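Local coordinates for protein coatomer subunit delta (Saccharomyces cerevisiae, PDB 5FJZ) that serves as the delta subunit of the COPI vesicle coat, probably needed for retrograde Golgi-to-ER transport of dilysine-tagged proteins, and binds Dsl1 through this mu-homology domain, at residues F138-Y144 and G203-I209. Sequence-based numbering, arbitrary orientation.
Sequences FDVIIEY and GALAFTI
Tyr144, Phe207, Val140 and Gly203 lose the most surface as strands 138-144 and 203-209 pair, forming two contacts of a ring with its hydrogen-bonded partner. The strands are extended and antiparallel, their axes 165° apart in direction and 4.6 Å at closest approach. Phe138-Ile209, Val140-Phe207, Ile142-Leu205 and Tyr144-Gly203 are hydrogen-bonded pairs, each closed by two N-H...O bonds: Val140 N to Phe207 O is 2.8 Å and Phe207 N to Val140 O 3.0 Å. Asp139-Thr208, Ile141-Ala206 and Glu143-Ala204 are the non-hydrogen-bonded pairs between them, with CA atoms 4.3-4.4 Å apart.

Both aromatic residues adopt the p rotamer (chi1 52° for Tyr144, 56° for Phe207), which swings each ring across the neighbouring strand. The Tyr144 ring lies over Gly203, whose CA sits 4.0 Å from the ring centroid in a CH-pi contact; a CB there would clash with Tyr144 CE1, so glycine fits. Phe207 likewise receives Val140, with CB 4.0 Å from its ring centroid; beta-branched Val140, chi1 t, also brings CG1 to 3.7 Å from Phe207 CZ. Ile142 CD1 meets the ring edge at Phe207 CE1, 3.9 Å away.

These are the central strands of the four-stranded antiparallel sheet in one lobe of the mu-homology domain, the elongated all-beta fold of adaptor medium subunits. Their apolar face packs on strands 155-159 and 190-194 of the larger sheet, where Phe157 touches Ile142, Tyr144 and Leu205, as in a beta sandwich.

The other face is mixed: small Ala206 leaves room for Ile141, whose CG1 lies 4.1 Å from Ala206 CB, while polar Glu143 and Asp139 suit its more exposed parts, Asp139 OD1 accepting a 2.6 Å hydrogen bond from Thr208 OG1.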
ATOM      1  N   PHE A 138       6.629 -33.529  -5.630  1.00 25.42           N
ATOM      2  CA  PHE A 138       7.151 -33.773  -4.316  1.00 22.78           C
ATOM      3  C   PHE A 138       6.146 -34.256  -3.286  1.00 20.48           C
ATOM      4  O   PHE A 138       5.001 -33.878  -3.287  1.00 21.21           O
ATOM      5  CB  PHE A 138       7.865 -32.512  -3.816  1.00 22.77           C
ATOM      6  CG  PHE A 138       9.018 -32.049  -4.692  1.00 24.73           C
ATOM      7  CD1 PHE A 138       8.781 -31.276  -5.798  1.00 24.04           C
ATOM      8  CD2 PHE A 138      10.340 -32.441  -4.413  1.00 24.64           C
ATOM      9  CE1 PHE A 138       9.801 -30.874  -6.640  1.00 26.33           C
ATOM     10  CE2 PHE A 138      11.388 -32.015  -5.225  1.00 26.14           C
ATOM     11  CZ  PHE A 138      11.106 -31.247  -6.356  1.00 29.71           C
ATOM     12  N   ASP A 139       6.632 -35.131  -2.393  1.00 20.98           N
ATOM     13  CA  ASP A 139       5.911 -35.636  -1.277  1.00 19.09           C
ATOM     14  C   ASP A 139       6.310 -34.727  -0.093  1.00 20.98           C
ATOM     15  O   ASP A 139       7.479 -34.621   0.298  1.00 21.16           O
ATOM     16  CB  ASP A 139       6.215 -37.126  -0.951  1.00 21.56           C
ATOM     17  CG  ASP A 139       5.791 -38.095  -2.043  1.00 26.99           C
ATOM     18  OD1 ASP A 139       4.874 -37.868  -2.848  1.00 31.27           O
ATOM     19  OD2 ASP A 139       6.385 -39.172  -2.113  1.00 30.06           O
ATOM     20  N   VAL A 140       5.341 -33.955   0.374  1.00 17.97           N
ATOM     21  CA  VAL A 140       5.519 -32.994   1.398  1.00 17.76           C
ATOM     22  C   VAL A 140       4.902 -33.423   2.666  1.00 18.38           C
ATOM     23  O   VAL A 140       3.762 -33.913   2.673  1.00 18.04           O
ATOM     24  CB  VAL A 140       4.847 -31.649   0.998  1.00 19.02           C
ATOM     25  CG1 VAL A 140       5.049 -30.599   2.062  1.00 22.30           C
ATOM     26  CG2 VAL A 140       5.408 -31.153  -0.341  1.00 21.00           C
ATOM     27  N   ILE A 141       5.583 -33.148   3.777  1.00 16.68           N
ATOM     28  CA  ILE A 141       5.013 -33.304   5.076  1.00 18.06           C
ATOM     29  C   ILE A 141       5.208 -31.992   5.856  1.00 16.95           C
ATOM     30  O   ILE A 141       6.324 -31.490   6.008  1.00 18.50           O
ATOM     31  CB  ILE A 141       5.700 -34.486   5.879  1.00 19.43           C
ATOM     32  CG1 ILE A 141       5.501 -35.808   5.152  1.00 23.00           C
ATOM     33  CG2 ILE A 141       5.181 -34.525   7.324  1.00 20.03           C
ATOM     34  CD1 ILE A 141       6.113 -37.047   5.837  1.00 25.54           C
ATOM     35  N   ILE A 142       4.105 -31.458   6.297  1.00 17.12           N
ATOM     36  CA  ILE A 142       4.105 -30.321   7.178  1.00 19.73           C
ATOM     37  C   ILE A 142       3.736 -30.823   8.548  1.00 19.30           C
ATOM     38  O   ILE A 142       2.592 -31.271   8.816  1.00 19.88           O
ATOM     39  CB  ILE A 142       3.062 -29.217   6.741  1.00 17.93           C
ATOM     40  CG1 ILE A 142       3.333 -28.780   5.326  1.00 16.34           C
ATOM     41  CG2 ILE A 142       3.232 -28.014   7.705  1.00 20.82           C
ATOM     42  CD1 ILE A 142       2.254 -27.861   4.699  1.00 17.87           C
ATOM     43  N   GLU A 143       4.640 -30.595   9.476  1.00 16.11           N
ATOM     44  CA  GLU A 143       4.384 -30.915  10.863  1.00 21.66           C
ATOM     45  C   GLU A 143       4.174 -29.705  11.681  1.00 17.51           C
ATOM     46  O   GLU A 143       4.845 -28.746  11.554  1.00 23.84           O
ATOM     47  CB  GLU A 143       5.587 -31.661  11.455  1.00 29.18           C
ATOM     48  CG  GLU A 143       5.549 -33.094  10.965  1.00 40.96           C
ATOM     49  CD  GLU A 143       6.743 -33.888  11.376  1.00 49.45           C
ATOM     50  OE1 GLU A 143       7.830 -33.275  11.595  1.00 53.35           O
ATOM     51  OE2 GLU A 143       6.558 -35.130  11.483  1.00 59.61           O
ATOM     52  N   TYR A 144       3.155 -29.770  12.478  1.00 18.06           N
ATOM     53  CA  TYR A 144       2.724 -28.665  13.309  1.00 18.88           C
ATOM     54  C   TYR A 144       2.520 -29.105  14.756  1.00 21.65           C
ATOM     55  O   TYR A 144       2.166 -30.269  15.045  1.00 21.84           O
ATOM     56  CB  TYR A 144       1.454 -28.077  12.738  1.00 18.15           C
ATOM     57  CG  TYR A 144       0.314 -29.052  12.458  1.00 15.88           C
ATOM     58  CD1 TYR A 144      -0.570 -29.445  13.458  1.00 16.05           C
ATOM     59  CD2 TYR A 144       0.086 -29.503  11.179  1.00 18.52           C
ATOM     60  CE1 TYR A 144      -1.587 -30.373  13.206  1.00 17.59           C
ATOM     61  CE2 TYR A 144      -0.958 -30.370  10.901  1.00 19.70           C
ATOM     62  CZ  TYR A 144      -1.766 -30.831  11.915  1.00 18.80           C
ATOM     63  OH  TYR A 144      -2.809 -31.729  11.626  1.00 18.69           O
ATOM     64  N   GLY A 203       0.647 -32.684  15.155  1.00 20.28           N
ATOM     65  CA  GLY A 203       0.084 -33.421  14.033  1.00 18.34           C
ATOM     66  C   GLY A 203       0.820 -33.128  12.781  1.00 15.38           C
ATOM     67  O   GLY A 203       1.847 -32.435  12.774  1.00 14.93           O
ATOM     68  N   ALA A 204       0.259 -33.588  11.667  1.00 17.10           N
ATOM     69  CA  ALA A 204       0.942 -33.483  10.388  1.00 17.04           C
ATOM     70  C   ALA A 204      -0.027 -33.457   9.266  1.00 15.34           C
ATOM     71  O   ALA A 204      -1.132 -34.121   9.316  1.00 15.03           O
ATOM     72  CB  ALA A 204       1.877 -34.678  10.207  1.00 17.03           C
ATOM     73  N   LEU A 205       0.379 -32.777   8.224  1.00 15.92           N
ATOM     74  CA  LEU A 205      -0.332 -32.849   6.922  1.00 17.32           C
ATOM     75  C   LEU A 205       0.635 -33.325   5.866  1.00 13.50           C
ATOM     76  O   LEU A 205       1.680 -32.692   5.623  1.00 15.49           O
ATOM     77  CB  LEU A 205      -0.864 -31.438   6.559  1.00 16.45           C
ATOM     78  CG  LEU A 205      -1.465 -31.257   5.175  1.00 15.37           C
ATOM     79  CD1 LEU A 205      -2.702 -32.106   4.990  1.00 16.26           C
ATOM     80  CD2 LEU A 205      -1.880 -29.789   4.878  1.00 17.23           C
ATOM     81  N   ALA A 206       0.190 -34.286   5.055  1.00 15.26           N
ATOM     82  CA  ALA A 206       1.016 -34.854   4.065  1.00 13.31           C
ATOM     83  C   ALA A 206       0.325 -34.946   2.730  1.00 14.04           C
ATOM     84  O   ALA A 206      -0.845 -35.342   2.653  1.00 16.83           O
ATOM     85  CB  ALA A 206       1.492 -36.281   4.562  1.00 14.22           C
ATOM     86  N   PHE A 207       1.028 -34.579   1.680  1.00 16.91           N
ATOM     87  CA  PHE A 207       0.467 -34.573   0.328  1.00 17.73           C
ATOM     88  C   PHE A 207       1.532 -34.621  -0.685  1.00 17.74           C
ATOM     89  O   PHE A 207       2.711 -34.362  -0.384  1.00 23.17           O
ATOM     90  CB  PHE A 207      -0.471 -33.343   0.144  1.00 21.69           C
ATOM     91  CG  PHE A 207       0.212 -32.073   0.435  1.00 19.99           C
ATOM     92  CD1 PHE A 207       0.435 -31.661   1.758  1.00 19.34           C
ATOM     93  CD2 PHE A 207       0.769 -31.370  -0.542  1.00 18.21           C
ATOM     94  CE1 PHE A 207       1.138 -30.476   2.026  1.00 18.31           C
ATOM     95  CE2 PHE A 207       1.490 -30.218  -0.284  1.00 20.28           C
ATOM     96  CZ  PHE A 207       1.653 -29.753   1.013  1.00 19.42           C
ATOM     97  N   THR A 208       1.130 -34.905  -1.932  1.00 17.58           N
ATOM     98  CA  THR A 208       1.967 -34.842  -3.044  1.00 18.74           C
ATOM     99  C   THR A 208       1.477 -33.770  -4.018  1.00 17.77           C
ATOM    100  O   THR A 208       0.316 -33.716  -4.302  1.00 19.33           O
ATOM    101  CB  THR A 208       1.957 -36.218  -3.768  1.00 23.59           C
ATOM    102  OG1 THR A 208       2.383 -37.241  -2.839  1.00 26.88           O
ATOM    103  CG2 THR A 208       2.946 -36.198  -4.904  1.00 23.46           C
ATOM    104  N   ILE A 209       2.382 -32.959  -4.455  1.00 18.31           N
ATOM    105  CA  ILE A 209       2.079 -31.815  -5.295  1.00 22.01           C
ATOM    106  C   ILE A 209       3.156 -31.672  -6.325  1.00 21.60           C
ATOM    107  O   ILE A 209       4.338 -31.877  -6.054  1.00 20.42           O
ATOM    108  CB  ILE A 209       1.912 -30.513  -4.432  1.00 20.53           C
ATOM    109  CG1 ILE A 209       1.351 -29.362  -5.279  1.00 19.53           C
ATOM    110  CG2 ILE A 209       3.225 -30.102  -3.786  1.00 21.73           C
ATOM    111  CD1 ILE A 209       0.852 -28.173  -4.400  1.00 21.06           C
TER